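PDB 3EEA: GAF domain/HD domain protein from Geobacter sulfurreducens, which is of unknown function, this chain being the GAF domain of a longer GAF/HD protein that may act as a phosphatase. Local coordinates for residues R26-Y37 against P48-A56; L104-V112 against V124-F135. One frame throughout, in Å; residues are numbered along the deposited sequence.

Interaction 1: residues R26-Y37 against P48-A56; sequences RKLVKTRWIAVY and PARSTGLPA
The indole of W33 receives L54 over one face: the methyl CD2 of L54 lies 3.6 Å from the centroid of the W33 five-membered ring and only 6° off its normal, a CH-pi contact. With W33 CG between the backbone N and the carbonyl carbon (chi1 51°), the indole turns toward the loop G53-P55, just past the end of strand 46-52. Cut back to an alanine, W33 would probably leave the L54 methyl without its aromatic face and open a gap beside the ligand pocket, to which both residues belong. At the other end of the antiparallel hairpin of strands 33-39 and 46-52, the latter outermost in this chain's GAF sheet, Y37 and P48 form a non-hydrogen-bonded pair and their side chains cross obliquely, CE1 to CB 3.8 Å. I34 and V36 pair with T52 and R50, but at V36 a classic beta bulge intrudes: V36 O accepts from A49 N at 2.7 Å and from R50 N at 3.2 Å. On the face bearing I34 and V36, R26 of helix 14-28 slides past T52, CD to CG2 3.7 Å, while R50 turns its guanidinium away to a salt bridge with D15.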
loop_
_atom_site.group_PDB
_atom_site.type_symbol
_atom_site.label_atom_id
_atom_site.label_comp_id
_atom_site.label_asym_id
_atom_site.label_seq_id
_atom_site.Cartn_x
_atom_site.Cartn_y
_atom_site.Cartn_z
ATOM N N ARG A 26 10.082 0.058 -0.297
ATOM C CA ARG A 26 11.391 -0.242 0.337
ATOM C C ARG A 26 11.275 -0.973 1.687
ATOM O O ARG A 26 12.180 -1.740 2.085
ATOM C CB ARG A 26 12.262 0.999 0.437
ATOM C CG ARG A 26 12.867 1.285 -0.927
ATOM C CD ARG A 26 13.805 2.472 -0.993
ATOM N NE ARG A 26 15.049 2.349 -0.220
ATOM C CZ ARG A 26 16.144 1.690 -0.601
ATOM N NH1 ARG A 26 16.194 1.033 -1.743
ATOM N NH2 ARG A 26 17.206 1.677 0.182
ATOM N N LYS A 27 10.220 -0.675 2.418
ATOM C CA LYS A 27 9.929 -1.339 3.685
ATOM C C LYS A 27 9.391 -2.756 3.514
ATOM O O LYS A 27 9.567 -3.619 4.412
ATOM C CB LYS A 27 8.950 -0.515 4.469
ATOM C CG LYS A 27 9.553 0.763 5.017
ATOM C CD LYS A 27 8.548 1.382 5.924
ATOM C CE LYS A 27 8.955 2.758 6.315
ATOM N NZ LYS A 27 7.915 3.208 7.263
ATOM N N LEU A 28 8.737 -3.025 2.391
ATOM C CA LEU A 28 8.136 -4.344 2.185
ATOM C C LEU A 28 9.027 -5.325 1.428
ATOM O O LEU A 28 8.847 -6.527 1.546
ATOM C CB LEU A 28 6.817 -4.192 1.393
ATOM C CG LEU A 28 5.703 -3.562 2.223
ATOM C CD1 LEU A 28 4.484 -3.302 1.376
ATOM C CD2 LEU A 28 5.425 -4.451 3.486
ATOM N N VAL A 29 9.937 -4.808 0.602
ATOM C CA VAL A 29 10.747 -5.646 -0.279
ATOM C C VAL A 29 12.157 -5.129 -0.192
ATOM O O VAL A 29 12.388 -3.946 -0.355
ATOM C CB VAL A 29 10.236 -5.587 -1.753
ATOM C CG1 VAL A 29 11.136 -6.449 -2.692
ATOM C CG2 VAL A 29 8.753 -6.046 -1.885
ATOM N N LYS A 30 13.114 -6.006 0.109
ATOM C CA LYS A 30 14.540 -5.602 0.182
ATOM C C LYS A 30 15.018 -5.169 -1.211
ATOM O O LYS A 30 14.909 -5.913 -2.200
ATOM C CB LYS A 30 15.411 -6.751 0.728
ATOM C CG LYS A 30 15.091 -7.046 2.183
ATOM C CD LYS A 30 15.914 -8.208 2.793
ATOM C CE LYS A 30 15.554 -8.440 4.288
ATOM N NZ LYS A 30 16.332 -9.586 4.890
ATOM N N THR A 31 15.525 -3.942 -1.294
ATOM C CA THR A 31 15.962 -3.381 -2.564
ATOM C C THR A 31 17.157 -2.451 -2.336
ATOM O O THR A 31 17.297 -1.859 -1.245
ATOM C CB THR A 31 14.801 -2.517 -3.202
ATOM O OG1 THR A 31 14.618 -1.310 -2.441
ATOM C CG2 THR A 31 13.514 -3.249 -3.198
ATOM N N ARG A 32 18.024 -2.321 -3.328
ATOM C CA ARG A 32 19.079 -1.317 -3.268
ATOM C C ARG A 32 18.531 0.089 -3.575
ATOM O O ARG A 32 18.823 1.093 -2.880
ATOM C CB ARG A 32 20.151 -1.725 -4.233
ATOM C CG ARG A 32 21.368 -0.837 -4.296
ATOM C CD ARG A 32 22.241 -1.303 -5.402
ATOM N NE ARG A 32 23.361 -0.399 -5.600
ATOM C CZ ARG A 32 24.496 -0.457 -4.895
ATOM N NH1 ARG A 32 24.639 -1.352 -3.914
ATOM N NH2 ARG A 32 25.470 0.409 -5.149
ATOM N N TRP A 33 17.757 0.187 -4.641
ATOM C CA TRP A 33 17.131 1.450 -4.971
ATOM C C TRP A 33 15.878 1.258 -5.824
ATOM O O TRP A 33 15.615 0.128 -6.299
ATOM C CB TRP A 33 18.096 2.358 -5.693
ATOM C CG TRP A 33 18.806 1.844 -6.846
ATOM C CD1 TRP A 33 20.174 1.618 -6.910
ATOM C CD2 TRP A 33 18.323 1.685 -8.215
ATOM N NE1 TRP A 33 20.524 1.231 -8.156
ATOM C CE2 TRP A 33 19.427 1.263 -8.989
ATOM C CE3 TRP A 33 17.056 1.765 -8.824
ATOM C CZ2 TRP A 33 19.326 0.965 -10.353
ATOM C CZ3 TRP A 33 16.944 1.465 -10.198
ATOM C CH2 TRP A 33 18.075 1.046 -10.942
ATOM N N ILE A 34 15.120 2.344 -5.918
ATOM C CA ILE A 34 13.874 2.482 -6.672
ATOM C C ILE A 34 13.921 3.780 -7.464
ATOM O O ILE A 34 14.364 4.816 -6.953
ATOM C CB ILE A 34 12.619 2.521 -5.739
ATOM C CG1 ILE A 34 12.678 1.336 -4.783
ATOM C CG2 ILE A 34 11.326 2.600 -6.586
ATOM C CD1 ILE A 34 11.454 1.141 -3.829
ATOM N N ALA A 35 13.554 3.705 -8.737
ATOM C CA ALA A 35 13.559 4.842 -9.627
ATOM C C ALA A 35 12.200 4.922 -10.338
ATOM O O ALA A 35 11.820 3.966 -11.021
ATOM C CB ALA A 35 14.692 4.707 -10.644
ATOM N N VAL A 36 11.483 6.040 -10.178
ATOM C CA VAL A 36 10.153 6.194 -10.702
ATOM C C VAL A 36 10.173 7.231 -11.792
ATOM O O VAL A 36 10.777 8.290 -11.614
ATOM C CB VAL A 36 9.115 6.629 -9.589
ATOM C CG1 VAL A 36 7.691 6.744 -10.231
ATOM C CG2 VAL A 36 9.199 5.678 -8.404
ATOM N N TYR A 37 9.506 6.919 -12.897
ATOM C CA TYR A 37 9.365 7.786 -14.051
ATOM C C TYR A 37 7.907 7.942 -14.476
ATOM O O TYR A 37 7.088 7.006 -14.319
ATOM C CB TYR A 37 10.055 7.147 -15.239
ATOM C CG TYR A 37 11.553 7.045 -15.122
ATOM C CD1 TYR A 37 12.409 7.928 -15.822
ATOM C CD2 TYR A 37 12.134 6.076 -14.314
ATOM C CE1 TYR A 37 13.785 7.834 -15.685
ATOM C CE2 TYR A 37 13.512 5.953 -14.227
ATOM C CZ TYR A 37 14.324 6.830 -14.897
ATOM O OH TYR A 37 15.675 6.700 -14.757
ATOM N N PRO A 48 12.159 11.283 -15.520
ATOM C CA PRO A 48 12.463 10.898 -14.117
ATOM C C PRO A 48 11.587 11.672 -13.155
ATOM O O PRO A 48 11.368 12.884 -13.346
ATOM C CB PRO A 48 13.948 11.210 -13.939
ATOM C CG PRO A 48 14.359 11.860 -15.204
ATOM C CD PRO A 48 13.317 11.827 -16.232
ATOM N N ALA A 49 10.993 10.962 -12.196
ATOM C CA ALA A 49 10.047 11.601 -11.233
ATOM C C ALA A 49 10.676 11.655 -9.839
ATOM O O ALA A 49 10.845 12.716 -9.281
ATOM C CB ALA A 49 8.730 10.848 -11.202
ATOM N N ARG A 50 11.069 10.508 -9.316
ATOM C CA ARG A 50 11.713 10.384 -8.034
ATOM C C ARG A 50 12.506 9.093 -7.903
ATOM O O ARG A 50 12.068 8.037 -8.357
ATOM C CB ARG A 50 10.658 10.414 -6.954
ATOM C CG ARG A 50 11.275 10.294 -5.589
ATOM C CD ARG A 50 10.268 10.687 -4.525
ATOM N NE ARG A 50 10.033 12.124 -4.550
ATOM C CZ ARG A 50 10.613 12.977 -3.717
ATOM N NH1 ARG A 50 11.475 12.527 -2.814
ATOM N NH2 ARG A 50 10.354 14.277 -3.794
ATOM N N SER A 51 13.668 9.169 -7.260
ATOM C CA SER A 51 14.447 7.983 -6.894
ATOM C C SER A 51 14.636 7.916 -5.408
ATOM O O SER A 51 14.631 8.952 -4.742
ATOM C CB SER A 51 15.836 8.040 -7.558
ATOM O OG SER A 51 16.670 9.104 -7.088
ATOM N N THR A 52 14.935 6.728 -4.901
ATOM C CA THR A 52 15.237 6.509 -3.515
ATOM C C THR A 52 16.312 5.457 -3.442
ATOM O O THR A 52 16.202 4.368 -4.029
ATOM C CB THR A 52 13.991 5.996 -2.750
ATOM O OG1 THR A 52 12.826 6.709 -3.217
ATOM C CG2 THR A 52 14.182 6.152 -1.283
ATOM N N GLY A 53 17.360 5.763 -2.686
ATOM C CA GLY A 53 18.480 4.871 -2.520
ATOM C C GLY A 53 19.591 4.861 -3.541
ATOM O O GLY A 53 20.466 4.007 -3.466
ATOM N N LEU A 54 19.575 5.749 -4.535
ATOM C CA LEU A 54 20.654 5.735 -5.519
ATOM C C LEU A 54 21.924 6.248 -4.818
ATOM O O LEU A 54 21.826 7.121 -3.961
ATOM C CB LEU A 54 20.361 6.694 -6.682
ATOM C CG LEU A 54 19.348 6.317 -7.739
ATOM C CD1 LEU A 54 19.113 7.486 -8.715
ATOM C CD2 LEU A 54 19.807 5.062 -8.468
ATOM N N PRO A 55 23.092 5.723 -5.200
ATOM C CA PRO A 55 24.330 6.345 -4.751
ATOM C C PRO A 55 24.352 7.790 -5.200
ATOM O O PRO A 55 23.936 8.083 -6.326
ATOM C CB PRO A 55 25.418 5.546 -5.464
ATOM C CG PRO A 55 24.810 4.313 -5.852
ATOM C CD PRO A 55 23.357 4.576 -6.077
ATOM N N ALA A 56 24.800 8.671 -4.312
ATOM C CA ALA A 56 24.735 10.114 -4.511
ATOM C C ALA A 56 25.336 10.566 -5.849
ATOM O O ALA A 56 24.821 11.514 -6.479
ATOM C CB ALA A 56 25.431 10.836 -3.357
#

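Interaction 2: residues L104-V112 against V124-F135; sequences LRNLCVLAV and VFMARTRDNPPF
F135 CD2 meets L110 CB at 3.8 Å and C108 SG at 3.9 Å, both oblique to the ring, while C108 O lies at the ring edge. The sulfur, 63° off the ring normal, makes a sulfur-aromatic contact and also meets P134 CB. With SG anti to the backbone N (chi1 169°), C108 is turned to this group. One face of F135 has R128 NE 4.0 Å above it, the opposite face L110 CD2, both toward the rim. R128 sets its guanidinium centre under F135 CD1, and its NH1 donates to P133 O at 2.9 Å from near the guanidinium plane. NH1 also forms a salt bridge with E139, and NH2 donates to K30 O. Across the hairpin the ring of F125 meets the methyl of A111 obliquely, CE1 to CB 3.6 Å. R130 folds its aliphatic part over the turn, CG lying 3.3 Å from L107 O, and its N donates to N106 O. Six backbone bonds from C108 to V112 fix this antiparallel register. L110, V112 and M126 pack on I143 of helix 137-158, strand 85-87 flanks 107-116 through V109 and A111, and strand 33-39 borders 119-129 on the other side.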
loop_
_atom_site.group_PDB
_atom_site.type_symbol
_atom_site.label_atom_id
_atom_site.label_comp_id
_atom_site.label_asym_id
_atom_site.label_seq_id
_atom_site.Cartn_x
_atom_site.Cartn_y
_atom_site.Cartn_z
ATOM N N LEU A 104 24.189 -0.829 -14.921
ATOM C CA LEU A 104 23.344 -1.804 -14.200
ATOM C C LEU A 104 23.976 -3.197 -14.096
ATOM O O LEU A 104 23.307 -4.168 -13.702
ATOM C CB LEU A 104 21.989 -1.909 -14.916
ATOM C CG LEU A 104 21.240 -0.594 -15.209
ATOM C CD1 LEU A 104 19.969 -0.853 -16.056
ATOM C CD2 LEU A 104 20.900 0.103 -13.877
ATOM N N ARG A 105 25.258 -3.307 -14.444
ATOM C CA ARG A 105 25.903 -4.621 -14.589
ATOM C C ARG A 105 25.904 -5.479 -13.300
ATOM O O ARG A 105 25.859 -6.693 -13.380
ATOM C CB ARG A 105 27.344 -4.454 -15.089
ATOM C CG ARG A 105 28.350 -4.139 -13.987
ATOM C CD ARG A 105 29.580 -3.431 -14.498
ATOM N NE ARG A 105 30.394 -3.029 -13.364
ATOM C CZ ARG A 105 30.285 -1.878 -12.699
ATOM N NH1 ARG A 105 29.384 -0.951 -13.036
ATOM N NH2 ARG A 105 31.102 -1.647 -11.682
ATOM N N ASN A 106 25.945 -4.847 -12.129
ATOM C CA ASN A 106 25.945 -5.580 -10.852
ATOM C C ASN A 106 24.565 -5.830 -10.260
ATOM O O ASN A 106 24.453 -6.242 -9.069
ATOM C CB ASN A 106 26.765 -4.829 -9.792
ATOM C CG ASN A 106 28.267 -4.964 -9.991
ATOM O OD1 ASN A 106 29.036 -4.114 -9.512
ATOM N ND2 ASN A 106 28.693 -6.012 -10.693
ATOM N N LEU A 107 23.517 -5.574 -11.053
ATOM C CA LEU A 107 22.150 -5.483 -10.514
ATOM C C LEU A 107 21.144 -6.440 -11.163
ATOM O O LEU A 107 21.302 -6.807 -12.313
ATOM C CB LEU A 107 21.669 -4.021 -10.636
ATOM C CG LEU A 107 22.476 -2.902 -9.963
ATOM C CD1 LEU A 107 21.970 -1.484 -10.361
ATOM C CD2 LEU A 107 22.491 -2.968 -8.448
ATOM N N CYS A 108 20.173 -6.907 -10.374
ATOM C CA CYS A 108 18.970 -7.555 -10.859
ATOM C C CYS A 108 17.955 -6.393 -10.952
ATOM O O CYS A 108 17.799 -5.673 -9.960
ATOM C CB CYS A 108 18.506 -8.599 -9.831
ATOM S SG CYS A 108 16.844 -9.232 -10.195
ATOM N N VAL A 109 17.300 -6.199 -12.104
ATOM C CA VAL A 109 16.371 -5.037 -12.277
ATOM C C VAL A 109 14.970 -5.466 -12.670
ATOM O O VAL A 109 14.768 -6.223 -13.621
ATOM C CB VAL A 109 16.895 -3.968 -13.246
ATOM C CG1 VAL A 109 15.863 -2.797 -13.348
ATOM C CG2 VAL A 109 18.319 -3.480 -12.832
ATOM N N LEU A 110 14.010 -5.042 -11.853
ATOM C CA LEU A 110 12.636 -5.296 -12.104
ATOM C C LEU A 110 11.997 -4.002 -12.630
ATOM O O LEU A 110 12.116 -2.957 -11.991
ATOM C CB LEU A 110 11.955 -5.758 -10.840
ATOM C CG LEU A 110 10.462 -5.930 -10.875
ATOM C CD1 LEU A 110 10.054 -7.143 -11.725
ATOM C CD2 LEU A 110 9.918 -6.060 -9.430
ATOM N N ALA A 111 11.336 -4.099 -13.772
ATOM C CA ALA A 111 10.656 -2.963 -14.435
ATOM C C ALA A 111 9.142 -3.190 -14.384
ATOM O O ALA A 111 8.636 -4.129 -15.002
ATOM C CB ALA A 111 11.124 -2.887 -15.874
ATOM N N VAL A 112 8.428 -2.348 -13.655
ATOM C CA VAL A 112 6.999 -2.490 -13.462
ATOM C C VAL A 112 6.279 -1.259 -14.035
ATOM O O VAL A 112 6.445 -0.121 -13.540
ATOM C CB VAL A 112 6.620 -2.676 -12.001
ATOM C CG1 VAL A 112 5.105 -2.831 -11.869
ATOM C CG2 VAL A 112 7.341 -3.909 -11.414
ATOM N N VAL A 124 8.084 1.979 -12.672
ATOM C CA VAL A 124 8.857 1.869 -11.424
ATOM C C VAL A 124 9.931 0.828 -11.667
ATOM O O VAL A 124 9.616 -0.334 -12.013
ATOM C CB VAL A 124 7.963 1.439 -10.243
ATOM C CG1 VAL A 124 8.769 1.268 -8.939
ATOM C CG2 VAL A 124 6.835 2.451 -10.043
ATOM N N PHE A 125 11.187 1.217 -11.498
ATOM C CA PHE A 125 12.293 0.274 -11.577
ATOM C C PHE A 125 12.881 0.035 -10.175
ATOM O O PHE A 125 13.065 0.982 -9.386
ATOM C CB PHE A 125 13.342 0.815 -12.474
ATOM C CG PHE A 125 12.840 1.156 -13.868
ATOM C CD1 PHE A 125 12.747 0.176 -14.832
ATOM C CD2 PHE A 125 12.399 2.445 -14.176
ATOM C CE1 PHE A 125 12.282 0.491 -16.118
ATOM C CE2 PHE A 125 11.935 2.777 -15.457
ATOM C CZ PHE A 125 11.852 1.787 -16.416
ATOM N N MET A 126 13.125 -1.216 -9.861
ATOM C CA MET A 126 13.637 -1.633 -8.547
ATOM C C MET A 126 14.846 -2.486 -8.810
ATOM O O MET A 126 14.849 -3.248 -9.759
ATOM C CB MET A 126 12.584 -2.412 -7.794
ATOM C CG MET A 126 11.366 -1.478 -7.427
ATOM S SD MET A 126 10.085 -2.328 -6.534
ATOM C CE MET A 126 10.847 -2.706 -5.015
ATOM N N ALA A 127 15.889 -2.300 -7.995
ATOM C CA ALA A 127 17.161 -2.962 -8.226
ATOM C C ALA A 127 17.690 -3.528 -6.924
ATOM O O ALA A 127 17.517 -2.928 -5.868
ATOM C CB ALA A 127 18.201 -1.955 -8.809
ATOM N N ARG A 128 18.339 -4.663 -7.040
ATOM C CA ARG A 128 19.280 -5.107 -6.021
ATOM C C ARG A 128 20.485 -5.825 -6.644
ATOM O O ARG A 128 20.482 -6.173 -7.848
ATOM C CB ARG A 128 18.602 -5.887 -4.893
ATOM C CG ARG A 128 17.743 -6.900 -5.248
ATOM C CD ARG A 128 16.881 -7.262 -4.025
ATOM N NE ARG A 128 16.364 -8.568 -4.217
ATOM C CZ ARG A 128 15.260 -9.108 -3.700
ATOM N NH1 ARG A 128 15.003 -10.333 -4.072
ATOM N NH2 ARG A 128 14.424 -8.489 -2.891
ATOM N N THR A 129 21.553 -5.977 -5.848
ATOM C CA THR A 129 22.789 -6.511 -6.404
ATOM C C THR A 129 22.555 -7.945 -6.730
ATOM O O THR A 129 21.761 -8.605 -6.058
ATOM C CB THR A 129 23.981 -6.331 -5.455
ATOM O OG1 THR A 129 23.633 -6.831 -4.160
ATOM C CG2 THR A 129 24.320 -4.833 -5.353
ATOM N N ARG A 130 23.230 -8.408 -7.779
ATOM C CA ARG A 130 23.026 -9.732 -8.359
ATOM C C ARG A 130 23.507 -10.912 -7.514
ATOM O O ARG A 130 23.248 -12.055 -7.879
ATOM C CB ARG A 130 23.754 -9.840 -9.704
ATOM C CG ARG A 130 23.209 -8.964 -10.794
ATOM C CD ARG A 130 23.971 -9.203 -12.087
ATOM N NE ARG A 130 23.577 -10.484 -12.676
ATOM C CZ ARG A 130 24.373 -11.528 -12.901
ATOM N NH1 ARG A 130 25.660 -11.500 -12.610
ATOM N NH2 ARG A 130 23.854 -12.626 -13.436
ATOM N N ASP A 131 24.236 -10.652 -6.443
ATOM C CA ASP A 131 24.628 -11.734 -5.512
ATOM C C ASP A 131 23.462 -12.100 -4.566
ATOM O O ASP A 131 23.500 -13.137 -3.916
ATOM C CB ASP A 131 25.899 -11.375 -4.723
ATOM C CG ASP A 131 25.801 -10.043 -4.040
ATOM O OD1 ASP A 131 24.957 -9.239 -4.466
ATOM O OD2 ASP A 131 26.576 -9.773 -3.107
ATOM N N ASN A 132 22.430 -11.256 -4.525
ATOM C CA ASN A 132 21.174 -11.545 -3.835
ATOM C C ASN A 132 20.230 -12.319 -4.732
ATOM O O ASN A 132 20.368 -12.285 -5.943
ATOM C CB ASN A 132 20.480 -10.249 -3.422
ATOM C CG ASN A 132 21.217 -9.525 -2.327
ATOM O OD1 ASN A 132 21.303 -10.016 -1.203
ATOM N ND2 ASN A 132 21.763 -8.354 -2.646
ATOM N N PRO A 133 19.264 -13.038 -4.145
ATOM C CA PRO A 133 18.304 -13.727 -5.016
ATOM C C PRO A 133 17.524 -12.711 -5.820
ATOM O O PRO A 133 17.314 -11.597 -5.327
ATOM C CB PRO A 133 17.359 -14.411 -4.035
ATOM C CG PRO A 133 18.116 -14.477 -2.737
ATOM C CD PRO A 133 18.993 -13.279 -2.715
ATOM N N PRO A 134 17.153 -13.057 -7.056
ATOM C CA PRO A 134 16.282 -12.174 -7.835
ATOM C C PRO A 134 14.933 -11.940 -7.139
ATOM O O PRO A 134 14.530 -12.713 -6.235
ATOM C CB PRO A 134 16.082 -12.924 -9.169
ATOM C CG PRO A 134 16.496 -14.310 -8.914
ATOM C CD PRO A 134 17.418 -14.339 -7.736
ATOM N N PHE A 135 14.233 -10.883 -7.533
ATOM C CA PHE A 135 12.884 -10.678 -7.027
ATOM C C PHE A 135 12.035 -11.921 -7.339
ATOM O O PHE A 135 12.004 -12.390 -8.490
ATOM C CB PHE A 135 12.256 -9.431 -7.613
ATOM C CG PHE A 135 13.005 -8.144 -7.297
ATOM C CD1 PHE A 135 12.843 -7.494 -6.093
ATOM C CD2 PHE A 135 13.890 -7.621 -8.214
ATOM C CE1 PHE A 135 13.527 -6.322 -5.837
ATOM C CE2 PHE A 135 14.595 -6.452 -7.959
ATOM C CZ PHE A 135 14.397 -5.794 -6.784
#

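Interactions 1 and 2 are two hairpins of one antiparallel sheet, joined where strand 33-39 runs beside strand 119-129; R32 N meets A127 O at 2.7 Å, a probable hydrogen bond. Interaction 2 is the more buried, 12 of its 17 touching residues being buried against 5 of 15 in interaction 1, which includes an outermost strand of the chain's sheet. Pairing is regular in interaction 2; a bulge breaks the register of interaction 1. Helix 137-158 packs apolar side chains against interaction 2, whereas helix 14-28 beside interaction 1 also offers D15 to R50. Both supply residues to the pocket holding the PG6 molecule, probably from the crystallisation liquor.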